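Local atomic coordinates of EmGH1 (Erythrobacter marinus, PDB entry 5Z87), a protein that probably hydrolyses beta-glucosides as a member of glycosyl hydrolase family 3, perhaps acting on xylosides and arabinofuranosides as well. Residues G198-V203 with G638-K643; Q686-V691 with G746-G751; L709-S714 with G764-M769; R718-K723 with F750-A755. One frame throughout, in Å; residues are numbered along the deposited sequence. Where two conformers were deposited one is given.

Interaction 1: G198-V203 with G638-K643; sequences GEDPHV and GYYYQK
Glu199 and Tyr639 bring the two backbones nearest each other, their CA atoms 6.5 Å apart, where the loop leading into helix 201-216 meets the irregular run 638-643. No strand pairing forms; backbone atoms of each segment are met by groups of the other. Tyr640 N donates to Glu199 OE2 at 2.9 Å, fairly straight (161°) but from above the carboxylate plane. The other oxygen, OE1, accepts from Thr628 N, and the carboxylate lies against CA and CB of Tyr639. In return, Tyr641 OH gives its proton to Glu199 O at 2.6 Å, within the carbonyl plane. One face of the Tyr641 ring takes Pro201 CD in a CH-pi contact, 4.3 Å from the centroid, while Tyr639 CD1 covers the opposite face. A chi1 of 178° sets Asp200 CG anti to the backbone N; OD1 lies at the Tyr640 ring edge and accepts from Tyr640 OH at 2.5 Å, from above the carboxylate plane. Asp200 OD2 accepts from Val203 N as the N-cap of the helix. Each buried carboxylate thus accepts at least two hydrogen bonds, and these buried polar links between acids and tyrosines join the family's N-terminal domain to its C-terminal domain.

Interaction 2: Q686-V691 with G746-G751; sequences QDRLRV and GPEDFG
Gly746, N-cap of the short helix 747-750, lies 4.2 Å by CA from Arg688 CA, and its CA sits over one face of the Arg688 guanidinium. Its carbonyl accepts from both Asp749 N and Phe750 N, closing the helical turn, and its N donates to Asp749 OD2 on the anti lone pair. Pro747 follows with its ring against the loop: CG is 3.6 Å from Gln686 O, and the side-chain OE1 of Gln686, bent round at chi2, touches the same carbon. Glu748 carries the salt bridge. Its OE2 receives Arg688 NH1 at 3.1 Å on the syn lone pair, almost straight (165°) and in the guanidinium plane; the bond from NH1 to OE1 is weak. A bend at chi3 (65°) turns NE of Arg688, which has a second salt bridge to Glu744. Asp749 OD2 is 4.4 Å from Arg688 NH2 and well out of the guanidinium plane, a matter of nearby charge alone. Phe750 turns inward, its CZ 4.2 Å from Leu689 CD2, with the two side chains crossing at about a right angle. Gly751 leaves helical geometry, with its N still bonded to Pro747 O. Leu689 and Phe750 both also touch strands 764-771 and 778-784, so the turn of helix after strand 738-745 closes one end of a beta sandwich, as in a fibronectin type III-like domain.

Interaction 3: L709-S714 with G764-M769; sequences LYIRDS and GEIVIM. With MG (magnesium ion), chain E.
Ile711 and Ile768 form a non-hydrogen-bonded pair at the apolar centre, CA atoms 4.6 Å apart, on the sheet face shared with Ile766, whose CG2 packs on Ile711 CB at 4.0 Å. Leu709 CD1 extends this patch onto Ile768 CG2. On the face of Tyr710, Arg712 and Val767, the Met769 chain bends at chi3 (-85°), and its CE lies over the neighbouring strand, 3.4 Å from Ile711 C. The strands run antiparallel (162°), joined by paired bonds between Tyr710 and Met769 and between Arg712 and Val767. Outward, Ser714 OG donates at 2.6 Å to Glu765 OE1, using the anti lone pair of that carboxylate oxygen. Asp713 CG stands anti to its N (chi1 -176°), and OD1 binds magnesium at 2.0 Å; Ile715 O and four waters complete six ligands. Asp713 OD2 has a salt bridge to Arg720, a second-shell partner of the metal. Magnesium is thus held directly by Asp713 and reaches Glu765 O on the partner strand through water 2, which donates to that oxygen at 2.6 Å.

Interaction 4: R718-K723 with F750-A755; sequences RARPIK and FGYRDA
Arg720 and Tyr752 face each other across backbones that stay well apart, their CA atoms 8.6 Å from each other, so side chains span the gap. The Arg720 chain bends at chi3 (56°), which turns NE. Its NH1 donates to Phe750 O at 2.9 Å, a bond of 153° whose donor stands above the carbonyl plane. One guanidinium face is covered centrally by Tyr752 CB, and Arg720 CD runs 3.9 Å from Tyr752 CD1, with the flat groups 49° apart. The same guanidinium has a salt bridge to Glu724 through NH2. At the far end of the tyrosine, Arg718 CG lies 3.4 Å from Tyr752 OH, the side chains crossing at about a right angle. Water 5 joins Tyr752 OH, at 3.0 Å, to Arg718 NE, the latter bond weak. This hydroxyl also bonds Ser717, and Arg718 NH1 goes on to Asp285 O of the second subunit. Tyr752 and Arg718 rest on helix 254-261 of the N-terminal domain, and strand 752-753 pairs with strand 759-760, placing the contact between the barrel domain and the sandwich.

Overall arrangement
From the N terminus, interaction 1 comes first, closing a span of 434 residues that brings the start of helix 201-216 in the N-terminal domain against a loop of the C-terminal domain. The other three follow it in series. Interaction 2 closes 54 residues and crosses interaction 3, whose own loop of 49 residues encloses all of interaction 4. Interactions 2 and 4 end on the same stretch, sharing Phe750 and Gly751. Centres of interactions 2 and 3, and of 3 and 4, lie about 11 Å apart. Ile722 N meets Gln642 O at 2.8 Å, a probable hydrogen bond linking interactions 4 and 1, which both touch the second subunit; there the fibronectin-like sandwich meets the C-terminal domain.

Interaction 1: G198-V203 with G638-K643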
loop_
_atom_site.group_PDB
_atom_site.type_symbol
_atom_site.label_atom_id
_atom_site.label_comp_id
_atom_site.label_asym_id
_atom_site.label_seq_id
_atom_site.Cartn_x
_atom_site.Cartn_y
_atom_site.Cartn_z
ATOM N N GLY A 198 -10.400 12.895 -7.469
ATOM C CA GLY A 198 -9.027 13.102 -7.080
ATOM C C GLY A 198 -8.703 12.495 -5.735
ATOM O O GLY A 198 -9.420 11.638 -5.210
ATOM N N GLU A 199 -7.592 12.964 -5.167
ATOM C CA GLU A 199 -7.078 12.452 -3.907
ATOM C C GLU A 199 -7.484 13.287 -2.694
ATOM O O GLU A 199 -7.310 12.827 -1.561
ATOM C CB GLU A 199 -5.538 12.369 -3.973
ATOM C CG GLU A 199 -4.810 13.726 -3.899
ATOM C CD GLU A 199 -3.297 13.626 -4.177
ATOM O OE1 GLU A 199 -2.893 12.756 -4.980
ATOM O OE2 GLU A 199 -2.521 14.428 -3.599
ATOM N N ASP A 200 -7.977 14.480 -2.886
ATOM C CA ASP A 200 -8.115 15.351 -1.718
ATOM C C ASP A 200 -9.509 15.241 -1.106
ATOM O O ASP A 200 -10.505 15.385 -1.826
ATOM C CB ASP A 200 -7.858 16.795 -2.087
ATOM C CG ASP A 200 -8.032 17.715 -0.907
ATOM O OD1 ASP A 200 -7.334 17.505 0.106
ATOM O OD2 ASP A 200 -8.868 18.633 -0.984
ATOM N N PRO A 201 -9.615 15.032 0.216
ATOM C CA PRO A 201 -10.952 14.942 0.833
ATOM C C PRO A 201 -11.778 16.203 0.673
ATOM O O PRO A 201 -12.989 16.110 0.415
ATOM C CB PRO A 201 -10.634 14.639 2.302
ATOM C CG PRO A 201 -9.288 13.938 2.254
ATOM C CD PRO A 201 -8.543 14.698 1.175
ATOM N N HIS A 202 -11.165 17.384 0.785
ATOM C CA HIS A 202 -11.956 18.608 0.658
ATOM C C HIS A 202 -12.517 18.768 -0.753
ATOM O O HIS A 202 -13.697 19.100 -0.921
ATOM C CB HIS A 202 -11.125 19.833 1.040
ATOM C CG HIS A 202 -11.841 21.129 0.828
ATOM N ND1 HIS A 202 -12.757 21.630 1.731
ATOM C CD2 HIS A 202 -11.797 22.018 -0.196
ATOM C CE1 HIS A 202 -13.233 22.778 1.282
ATOM N NE2 HIS A 202 -12.667 23.037 0.116
ATOM N N VAL A 203 -11.691 18.527 -1.774
ATOM C CA VAL A 203 -12.145 18.647 -3.157
ATOM C C VAL A 203 -13.261 17.649 -3.444
ATOM O O VAL A 203 -14.292 17.998 -4.036
ATOM C CB VAL A 203 -10.963 18.468 -4.133
ATOM C CG1 VAL A 203 -11.467 18.092 -5.525
ATOM C CG2 VAL A 203 -10.097 19.739 -4.178
ATOM N N GLY A 638 1.798 8.685 -3.183
ATOM C CA GLY A 638 2.342 10.022 -3.216
ATOM C C GLY A 638 1.373 11.155 -2.944
ATOM O O GLY A 638 1.740 12.319 -3.121
ATOM N N TYR A 639 0.156 10.852 -2.495
ATOM C CA TYR A 639 -0.808 11.911 -2.240
ATOM C C TYR A 639 -0.240 12.904 -1.229
ATOM O O TYR A 639 0.480 12.532 -0.295
ATOM C CB TYR A 639 -2.146 11.325 -1.759
ATOM C CG TYR A 639 -2.046 10.417 -0.546
ATOM C CD1 TYR A 639 -1.996 10.948 0.742
ATOM C CD2 TYR A 639 -2.017 9.030 -0.691
ATOM C CE1 TYR A 639 -1.903 10.126 1.855
ATOM C CE2 TYR A 639 -1.929 8.197 0.407
ATOM C CZ TYR A 639 -1.870 8.746 1.687
ATOM O OH TYR A 639 -1.768 7.919 2.801
ATOM N N TYR A 640 -0.580 14.184 -1.427
ATOM C CA TYR A 640 0.147 15.276 -0.778
ATOM C C TYR A 640 -0.028 15.289 0.741
ATOM O O TYR A 640 0.887 15.723 1.445
ATOM C CB TYR A 640 -0.283 16.642 -1.358
ATOM C CG TYR A 640 -1.594 17.170 -0.803
ATOM C CD1 TYR A 640 -2.811 16.871 -1.416
ATOM C CD2 TYR A 640 -1.616 17.957 0.348
ATOM C CE1 TYR A 640 -4.012 17.354 -0.896
ATOM C CE2 TYR A 640 -2.796 18.415 0.881
ATOM C CZ TYR A 640 -3.989 18.115 0.260
ATOM O OH TYR A 640 -5.145 18.592 0.818
ATOM N N TYR A 641 -1.187 14.862 1.267
ATOM C CA TYR A 641 -1.456 15.061 2.693
ATOM C C TYR A 641 -0.824 13.944 3.511
ATOM O O TYR A 641 -1.506 13.284 4.307
ATOM C CB TYR A 641 -2.971 15.179 2.992
ATOM C CG TYR A 641 -3.812 14.158 2.266
ATOM C CD1 TYR A 641 -4.185 14.359 0.936
ATOM C CD2 TYR A 641 -4.227 12.986 2.896
ATOM C CE1 TYR A 641 -4.935 13.424 0.260
ATOM C CE2 TYR A 641 -4.978 12.036 2.221
ATOM C CZ TYR A 641 -5.337 12.263 0.906
ATOM O OH TYR A 641 -6.098 11.338 0.220
ATOM N N GLN A 642 0.483 13.730 3.313
ATOM C CA GLN A 642 1.209 12.714 4.059
ATOM C C GLN A 642 1.238 13.073 5.539
ATOM O O GLN A 642 1.183 14.243 5.918
ATOM C CB GLN A 642 2.644 12.579 3.534
ATOM C CG GLN A 642 2.757 12.130 2.077
ATOM C CD GLN A 642 2.369 10.679 1.901
ATOM O OE1 GLN A 642 2.801 9.817 2.663
ATOM N NE2 GLN A 642 1.521 10.401 0.910
ATOM N N LYS A 643 1.346 12.044 6.378
ATOM C CA LYS A 643 1.721 12.226 7.771
ATOM C C LYS A 643 3.143 12.781 7.800
ATOM O O LYS A 643 3.823 12.721 6.773
ATOM C CB LYS A 643 1.612 10.892 8.513
ATOM C CG LYS A 643 0.214 10.300 8.528
ATOM C CD LYS A 643 -0.775 11.278 9.149
ATOM C CE LYS A 643 -2.080 10.585 9.527
ATOM N NZ LYS A 643 -1.790 9.618 10.612
#

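Interaction 2: Q686-V691 with G746-G751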
loop_
_atom_site.group_PDB
_atom_site.type_symbol
_atom_site.label_atom_id
_atom_site.label_comp_id
_atom_site.label_asym_id
_atom_site.label_seq_id
_atom_site.Cartn_x
_atom_site.Cartn_y
_atom_site.Cartn_z
ATOM N N GLN A 686 -14.107 26.947 19.654
ATOM C CA GLN A 686 -15.312 26.878 18.833
ATOM C C GLN A 686 -15.472 28.053 17.877
ATOM O O GLN A 686 -16.480 28.118 17.169
ATOM C CB GLN A 686 -16.544 26.764 19.732
ATOM C CG GLN A 686 -16.605 25.424 20.463
ATOM C CD GLN A 686 -16.459 24.230 19.511
ATOM O OE1 GLN A 686 -17.139 24.150 18.478
ATOM N NE2 GLN A 686 -15.560 23.300 19.854
ATOM N N ASP A 687 -14.504 28.960 17.813
ATOM C CA ASP A 687 -14.628 30.144 16.973
ATOM C C ASP A 687 -14.365 29.832 15.509
ATOM O O ASP A 687 -13.637 28.895 15.167
ATOM C CB ASP A 687 -13.651 31.229 17.416
ATOM C CG ASP A 687 -13.982 31.774 18.775
ATOM O OD1 ASP A 687 -15.089 31.470 19.265
ATOM O OD2 ASP A 687 -13.145 32.504 19.348
ATOM N N ARG A 688 -14.961 30.646 14.642
ATOM C CA ARG A 688 -14.599 30.707 13.236
ATOM C C ARG A 688 -13.591 31.834 13.016
ATOM O O ARG A 688 -13.530 32.793 13.788
ATOM C CB ARG A 688 -15.836 30.919 12.363
ATOM C CG ARG A 688 -16.901 29.854 12.578
ATOM C CD ARG A 688 -17.953 29.877 11.493
ATOM N NE ARG A 688 -17.415 29.524 10.181
ATOM C CZ ARG A 688 -17.177 28.281 9.767
ATOM N NH1 ARG A 688 -17.411 27.246 10.565
ATOM N NH2 ARG A 688 -16.695 28.074 8.550
ATOM N N LEU A 689 -12.799 31.712 11.952
ATOM C CA LEU A 689 -11.699 32.630 11.686
ATOM C C LEU A 689 -11.708 33.041 10.221
ATOM O O LEU A 689 -11.759 32.189 9.329
ATOM C CB LEU A 689 -10.352 31.988 12.031
ATOM C CG LEU A 689 -9.114 32.837 11.735
ATOM C CD1 LEU A 689 -9.006 33.973 12.744
ATOM C CD2 LEU A 689 -7.858 31.982 11.754
ATOM N N ARG A 690 -11.642 34.339 9.974
ATOM C CA ARG A 690 -11.522 34.832 8.614
ATOM C C ARG A 690 -10.049 34.932 8.222
ATOM O O ARG A 690 -9.208 35.354 9.020
ATOM C CB ARG A 690 -12.215 36.186 8.481
ATOM C CG ARG A 690 -13.686 36.122 8.858
ATOM C CD ARG A 690 -14.473 37.230 8.197
ATOM N NE ARG A 690 -14.217 38.504 8.852
ATOM C CZ ARG A 690 -14.879 39.627 8.594
ATOM N NH1 ARG A 690 -15.841 39.638 7.675
ATOM N NH2 ARG A 690 -14.571 40.740 9.250
ATOM N N VAL A 691 -9.744 34.515 6.997
ATOM C CA VAL A 691 -8.396 34.582 6.448
ATOM C C VAL A 691 -8.485 35.129 5.027
ATOM O O VAL A 691 -9.333 34.690 4.245
ATOM C CB VAL A 691 -7.709 33.203 6.463
ATOM C CG1 VAL A 691 -6.349 33.287 5.787
ATOM C CG2 VAL A 691 -7.555 32.700 7.896
ATOM N N GLY A 746 -13.290 27.063 10.573
ATOM C CA GLY A 746 -13.874 26.820 11.873
ATOM C C GLY A 746 -13.476 25.495 12.492
ATOM O O GLY A 746 -12.560 24.803 12.025
ATOM N N PRO A 747 -14.184 25.118 13.565
ATOM C CA PRO A 747 -13.858 23.872 14.289
ATOM C C PRO A 747 -13.775 22.635 13.415
ATOM O O PRO A 747 -12.914 21.777 13.637
ATOM C CB PRO A 747 -15.018 23.746 15.290
ATOM C CG PRO A 747 -15.497 25.147 15.487
ATOM C CD PRO A 747 -15.342 25.818 14.149
ATOM N N GLU A 748 -14.683 22.501 12.450
ATOM C CA GLU A 748 -14.662 21.357 11.553
ATOM C C GLU A 748 -13.429 21.366 10.672
ATOM O O GLU A 748 -13.076 20.325 10.112
ATOM C CB GLU A 748 -15.925 21.338 10.683
ATOM C CG GLU A 748 -15.920 22.376 9.556
ATOM C CD GLU A 748 -16.434 23.779 9.968
ATOM O OE1 GLU A 748 -16.433 24.105 11.183
ATOM O OE2 GLU A 748 -16.833 24.553 9.054
ATOM N N ASP A 749 -12.761 22.512 10.549
ATOM C CA ASP A 749 -11.553 22.617 9.747
ATOM C C ASP A 749 -10.299 22.384 10.572
ATOM O O ASP A 749 -9.378 21.701 10.114
ATOM C CB ASP A 749 -11.488 23.992 9.081
ATOM C CG ASP A 749 -12.656 24.228 8.153
ATOM O OD1 ASP A 749 -12.849 23.405 7.232
ATOM O OD2 ASP A 749 -13.397 25.211 8.359
ATOM N N PHE A 750 -10.269 22.931 11.789
ATOM C CA PHE A 750 -9.088 22.899 12.637
ATOM C C PHE A 750 -8.944 21.601 13.422
ATOM O O PHE A 750 -7.836 21.275 13.855
ATOM C CB PHE A 750 -9.138 24.058 13.624
ATOM C CG PHE A 750 -9.085 25.404 12.984
ATOM C CD1 PHE A 750 -8.218 25.652 11.936
ATOM C CD2 PHE A 750 -9.897 26.434 13.443
ATOM C CE1 PHE A 750 -8.146 26.907 11.359
ATOM C CE2 PHE A 750 -9.840 27.693 12.872
ATOM C CZ PHE A 750 -8.959 27.935 11.832
ATOM N N GLY A 751 -10.036 20.876 13.649
ATOM C CA GLY A 751 -10.006 19.656 14.414
ATOM C C GLY A 751 -10.013 18.438 13.514
ATOM O O GLY A 751 -9.873 18.525 12.295
#

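Interaction 3: L709-S714 with G764-M769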
loop_
_atom_site.group_PDB
_atom_site.type_symbol
_atom_site.label_atom_id
_atom_site.label_comp_id
_atom_site.label_asym_id
_atom_site.label_seq_id
_atom_site.Cartn_x
_atom_site.Cartn_y
_atom_site.Cartn_z
ATOM N N LEU A 709 -6.094 27.150 -0.052
ATOM C CA LEU A 709 -5.864 27.278 1.384
ATOM C C LEU A 709 -5.637 25.900 2.009
ATOM O O LEU A 709 -6.348 24.944 1.694
ATOM C CB LEU A 709 -7.051 27.977 2.053
ATOM C CG LEU A 709 -6.901 28.402 3.526
ATOM C CD1 LEU A 709 -6.048 29.652 3.653
ATOM C CD2 LEU A 709 -8.263 28.638 4.146
ATOM N N TYR A 710 -4.633 25.802 2.888
ATOM C CA TYR A 710 -4.269 24.563 3.566
ATOM C C TYR A 710 -3.994 24.862 5.030
ATOM O O TYR A 710 -3.683 25.997 5.406
ATOM C CB TYR A 710 -3.007 23.913 2.973
ATOM C CG TYR A 710 -3.059 23.577 1.506
ATOM C CD1 TYR A 710 -2.866 24.562 0.538
ATOM C CD2 TYR A 710 -3.254 22.259 1.077
ATOM C CE1 TYR A 710 -2.900 24.238 -0.836
ATOM C CE2 TYR A 710 -3.282 21.929 -0.280
ATOM C CZ TYR A 710 -3.104 22.932 -1.233
ATOM O OH TYR A 710 -3.138 22.622 -2.576
ATOM N N ILE A 711 -4.082 23.825 5.865
ATOM C CA ILE A 711 -3.724 23.969 7.270
ATOM C C ILE A 711 -2.848 22.804 7.703
ATOM O O ILE A 711 -2.834 21.735 7.090
ATOM C CB ILE A 711 -4.955 24.062 8.201
ATOM C CG1 ILE A 711 -5.693 22.726 8.224
ATOM C CG2 ILE A 711 -5.887 25.217 7.778
ATOM C CD1 ILE A 711 -6.333 22.417 9.542
ATOM N N ARG A 712 -2.104 23.034 8.782
ATOM C CA ARG A 712 -1.366 21.988 9.480
ATOM C C ARG A 712 -1.641 22.136 10.969
ATOM O O ARG A 712 -1.415 23.206 11.542
ATOM C CB ARG A 712 0.141 22.074 9.189
ATOM C CG ARG A 712 1.067 21.475 10.264
ATOM C CD ARG A 712 1.001 19.951 10.330
ATOM N NE ARG A 712 1.973 19.393 11.281
ATOM C CZ ARG A 712 1.981 18.130 11.700
ATOM N NH1 ARG A 712 2.902 17.717 12.566
ATOM N NH2 ARG A 712 1.080 17.278 11.249
ATOM N N ASP A 713 -2.136 21.072 11.589
ATOM C CA ASP A 713 -2.316 21.030 13.035
ATOM C C ASP A 713 -0.983 20.553 13.611
ATOM O O ASP A 713 -0.668 19.358 13.569
ATOM C CB ASP A 713 -3.485 20.118 13.378
ATOM C CG ASP A 713 -3.794 20.084 14.852
ATOM O OD1 ASP A 713 -3.159 20.841 15.626
ATOM O OD2 ASP A 713 -4.662 19.269 15.228
ATOM N N SER A 714 -0.193 21.502 14.136
ATOM C CA SER A 714 1.207 21.235 14.482
ATOM C C SER A 714 1.339 20.087 15.474
ATOM O O SER A 714 2.201 19.213 15.312
ATOM C CB SER A 714 1.868 22.490 15.055
ATOM O OG SER A 714 1.949 23.514 14.088
ATOM N N GLY A 764 -3.737 24.770 20.838
ATOM C CA GLY A 764 -2.427 24.732 20.223
ATOM C C GLY A 764 -2.413 25.364 18.844
ATOM O O GLY A 764 -3.412 25.880 18.343
ATOM N N GLU A 765 -1.245 25.280 18.213
ATOM C CA GLU A 765 -0.940 26.047 17.016
ATOM C C GLU A 765 -1.541 25.421 15.764
ATOM O O GLU A 765 -1.536 24.199 15.591
ATOM C CB GLU A 765 0.572 26.159 16.853
ATOM C CG GLU A 765 1.015 26.855 15.595
ATOM C CD GLU A 765 2.516 26.761 15.394
ATOM O OE1 GLU A 765 3.007 25.686 14.959
ATOM O OE2 GLU A 765 3.199 27.767 15.698
ATOM N N ILE A 766 -2.050 26.272 14.882
ATOM C CA ILE A 766 -2.430 25.882 13.532
ATOM C C ILE A 766 -1.629 26.739 12.569
ATOM O O ILE A 766 -1.566 27.963 12.732
ATOM C CB ILE A 766 -3.935 26.062 13.276
ATOM C CG1 ILE A 766 -4.772 25.373 14.370
ATOM C CG2 ILE A 766 -4.268 25.570 11.866
ATOM C CD1 ILE A 766 -4.782 23.831 14.283
ATOM N N VAL A 767 -1.001 26.094 11.586
ATOM C CA VAL A 767 -0.335 26.787 10.491
ATOM C C VAL A 767 -1.342 26.899 9.359
ATOM O O VAL A 767 -1.962 25.904 8.975
ATOM C CB VAL A 767 0.930 26.034 10.035
ATOM C CG1 VAL A 767 1.700 26.853 8.985
ATOM C CG2 VAL A 767 1.827 25.725 11.217
ATOM N N ILE A 768 -1.539 28.112 8.851
ATOM C CA ILE A 768 -2.453 28.369 7.743
ATOM C C ILE A 768 -1.611 28.731 6.532
ATOM O O ILE A 768 -0.742 29.602 6.619
ATOM C CB ILE A 768 -3.460 29.485 8.083
ATOM C CG1 ILE A 768 -4.411 29.031 9.190
ATOM C CG2 ILE A 768 -4.248 29.880 6.854
ATOM C CD1 ILE A 768 -5.227 30.152 9.765
ATOM N N MET A 769 -1.847 28.047 5.416
ATOM C CA MET A 769 -1.022 28.185 4.225
ATOM C C MET A 769 -1.888 28.530 3.021
ATOM O O MET A 769 -3.040 28.100 2.923
ATOM C CB MET A 769 -0.236 26.904 3.946
ATOM C CG MET A 769 0.752 26.533 5.054
ATOM S SD MET A 769 1.138 24.770 5.033
ATOM C CE MET A 769 -0.229 24.145 5.986
HETATM MG MG MG E . -3.079 20.979 17.620
HETATM O O HOH W 1 -4.748 19.634 17.706
HETATM O O HOH W 2 -1.418 22.244 17.310
HETATM O O HOH W 3 -2.859 20.722 19.663
HETATM O O HOH W 4 -4.591 22.559 17.782
#

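Interaction 4: R718-K723 with F750-A755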
loop_
_atom_site.group_PDB
_atom_site.type_symbol
_atom_site.label_atom_id
_atom_site.label_comp_id
_atom_site.label_asym_id
_atom_site.label_seq_id
_atom_site.Cartn_x
_atom_site.Cartn_y
_atom_site.Cartn_z
ATOM N N ARG A 718 -3.594 12.543 17.760
ATOM C CA ARG A 718 -3.118 11.619 16.739
ATOM C C ARG A 718 -2.398 12.397 15.643
ATOM O O ARG A 718 -2.790 13.519 15.303
ATOM C CB ARG A 718 -4.265 10.820 16.144
ATOM C CG ARG A 718 -4.853 9.887 17.161
ATOM C CD ARG A 718 -5.542 8.737 16.548
ATOM N NE ARG A 718 -6.098 7.881 17.580
ATOM C CZ ARG A 718 -6.366 6.592 17.423
ATOM N NH1 ARG A 718 -6.110 5.976 16.261
ATOM N NH2 ARG A 718 -6.896 5.922 18.440
ATOM N N ALA A 719 -1.337 11.802 15.101
ATOM C CA ALA A 719 -0.531 12.480 14.093
ATOM C C ALA A 719 -1.373 12.836 12.871
ATOM O O ALA A 719 -2.105 11.999 12.343
ATOM C CB ALA A 719 0.634 11.591 13.690
ATOM N N ARG A 720 -1.256 14.073 12.415
ATOM C CA ARG A 720 -2.064 14.594 11.325
ATOM C C ARG A 720 -1.180 14.982 10.149
ATOM O O ARG A 720 0.040 15.129 10.301
ATOM C CB ARG A 720 -2.876 15.804 11.807
ATOM C CG ARG A 720 -3.919 15.412 12.835
ATOM C CD ARG A 720 -4.818 16.550 13.190
ATOM N NE ARG A 720 -5.485 17.149 12.032
ATOM C CZ ARG A 720 -6.362 18.148 12.134
ATOM N NH1 ARG A 720 -6.663 18.636 13.334
ATOM N NH2 ARG A 720 -6.924 18.671 11.049
ATOM N N PRO A 721 -1.757 15.155 8.960
ATOM C CA PRO A 721 -0.926 15.412 7.778
ATOM C C PRO A 721 -0.124 16.697 7.910
ATOM O O PRO A 721 -0.453 17.596 8.688
ATOM C CB PRO A 721 -1.947 15.508 6.636
ATOM C CG PRO A 721 -3.075 14.678 7.099
ATOM C CD PRO A 721 -3.172 14.977 8.582
ATOM N N ILE A 722 0.961 16.767 7.135
ATOM C CA ILE A 722 1.778 17.975 7.120
ATOM C C ILE A 722 1.044 19.145 6.479
ATOM O O ILE A 722 1.439 20.297 6.689
ATOM C CB ILE A 722 3.116 17.727 6.394
ATOM C CG1 ILE A 722 2.870 17.425 4.913
ATOM C CG2 ILE A 722 3.865 16.589 7.038
ATOM C CD1 ILE A 722 4.143 17.091 4.148
ATOM N N LYS A 723 -0.002 18.881 5.691
ATOM C CA LYS A 723 -0.884 19.928 5.193
ATOM C C LYS A 723 -2.162 19.288 4.672
ATOM O O LYS A 723 -2.148 18.162 4.176
ATOM C CB LYS A 723 -0.219 20.768 4.098
ATOM C CG LYS A 723 0.304 19.950 2.953
ATOM C CD LYS A 723 0.917 20.841 1.898
ATOM C CE LYS A 723 2.242 21.402 2.356
ATOM N NZ LYS A 723 3.253 21.269 1.250
ATOM N N PHE A 750 -10.269 22.931 11.789
ATOM C CA PHE A 750 -9.088 22.899 12.637
ATOM C C PHE A 750 -8.944 21.601 13.422
ATOM O O PHE A 750 -7.836 21.275 13.855
ATOM C CB PHE A 750 -9.138 24.058 13.624
ATOM C CG PHE A 750 -9.085 25.404 12.984
ATOM C CD1 PHE A 750 -8.218 25.652 11.936
ATOM C CD2 PHE A 750 -9.897 26.434 13.443
ATOM C CE1 PHE A 750 -8.146 26.907 11.359
ATOM C CE2 PHE A 750 -9.840 27.693 12.872
ATOM C CZ PHE A 750 -8.959 27.935 11.832
ATOM N N GLY A 751 -10.036 20.876 13.649
ATOM C CA GLY A 751 -10.006 19.656 14.414
ATOM C C GLY A 751 -10.013 18.438 13.514
ATOM O O GLY A 751 -9.873 18.525 12.295
ATOM N N TYR A 752 -10.178 17.276 14.139
ATOM C CA TYR A 752 -10.260 16.028 13.397
ATOM C C TYR A 752 -11.171 15.095 14.170
ATOM O O TYR A 752 -11.400 15.285 15.365
ATOM C CB TYR A 752 -8.872 15.409 13.176
ATOM C CG TYR A 752 -8.315 14.698 14.386
ATOM C CD1 TYR A 752 -7.731 15.401 15.431
ATOM C CD2 TYR A 752 -8.372 13.319 14.478
ATOM C CE1 TYR A 752 -7.229 14.733 16.550
ATOM C CE2 TYR A 752 -7.868 12.648 15.576
ATOM C CZ TYR A 752 -7.298 13.350 16.603
ATOM O OH TYR A 752 -6.813 12.645 17.686
ATOM N N ARG A 753 -11.688 14.084 13.478
ATOM C CA ARG A 753 -12.635 13.144 14.064
ATOM C C ARG A 753 -11.908 11.934 14.629
ATOM O O ARG A 753 -11.008 11.392 13.979
ATOM C CB ARG A 753 -13.657 12.711 13.017
ATOM C CG ARG A 753 -14.499 13.876 12.522
ATOM C CD ARG A 753 -15.780 13.400 11.847
ATOM N NE ARG A 753 -16.533 14.548 11.375
ATOM C CZ ARG A 753 -17.482 15.154 12.085
ATOM N NH1 ARG A 753 -17.813 14.702 13.289
ATOM N NH2 ARG A 753 -18.099 16.216 11.589
ATOM N N ASP A 754 -12.287 11.519 15.842
ATOM C CA ASP A 754 -11.679 10.339 16.450
ATOM C C ASP A 754 -12.268 9.074 15.823
ATOM O O ASP A 754 -13.078 9.130 14.892
ATOM C CB ASP A 754 -11.829 10.370 17.974
ATOM C CG ASP A 754 -13.280 10.174 18.464
ATOM O OD1 ASP A 754 -14.143 9.592 17.761
ATOM O OD2 ASP A 754 -13.545 10.596 19.610
ATOM N N ALA A 755 -11.887 7.906 16.350
ATOM C CA ALA A 755 -12.308 6.652 15.731
ATOM C C ALA A 755 -13.818 6.457 15.785
ATOM O O ALA A 755 -14.353 5.658 15.007
ATOM C CB ALA A 755 -11.593 5.467 16.388
HETATM O O HOH W 5 -7.948 10.131 18.974
#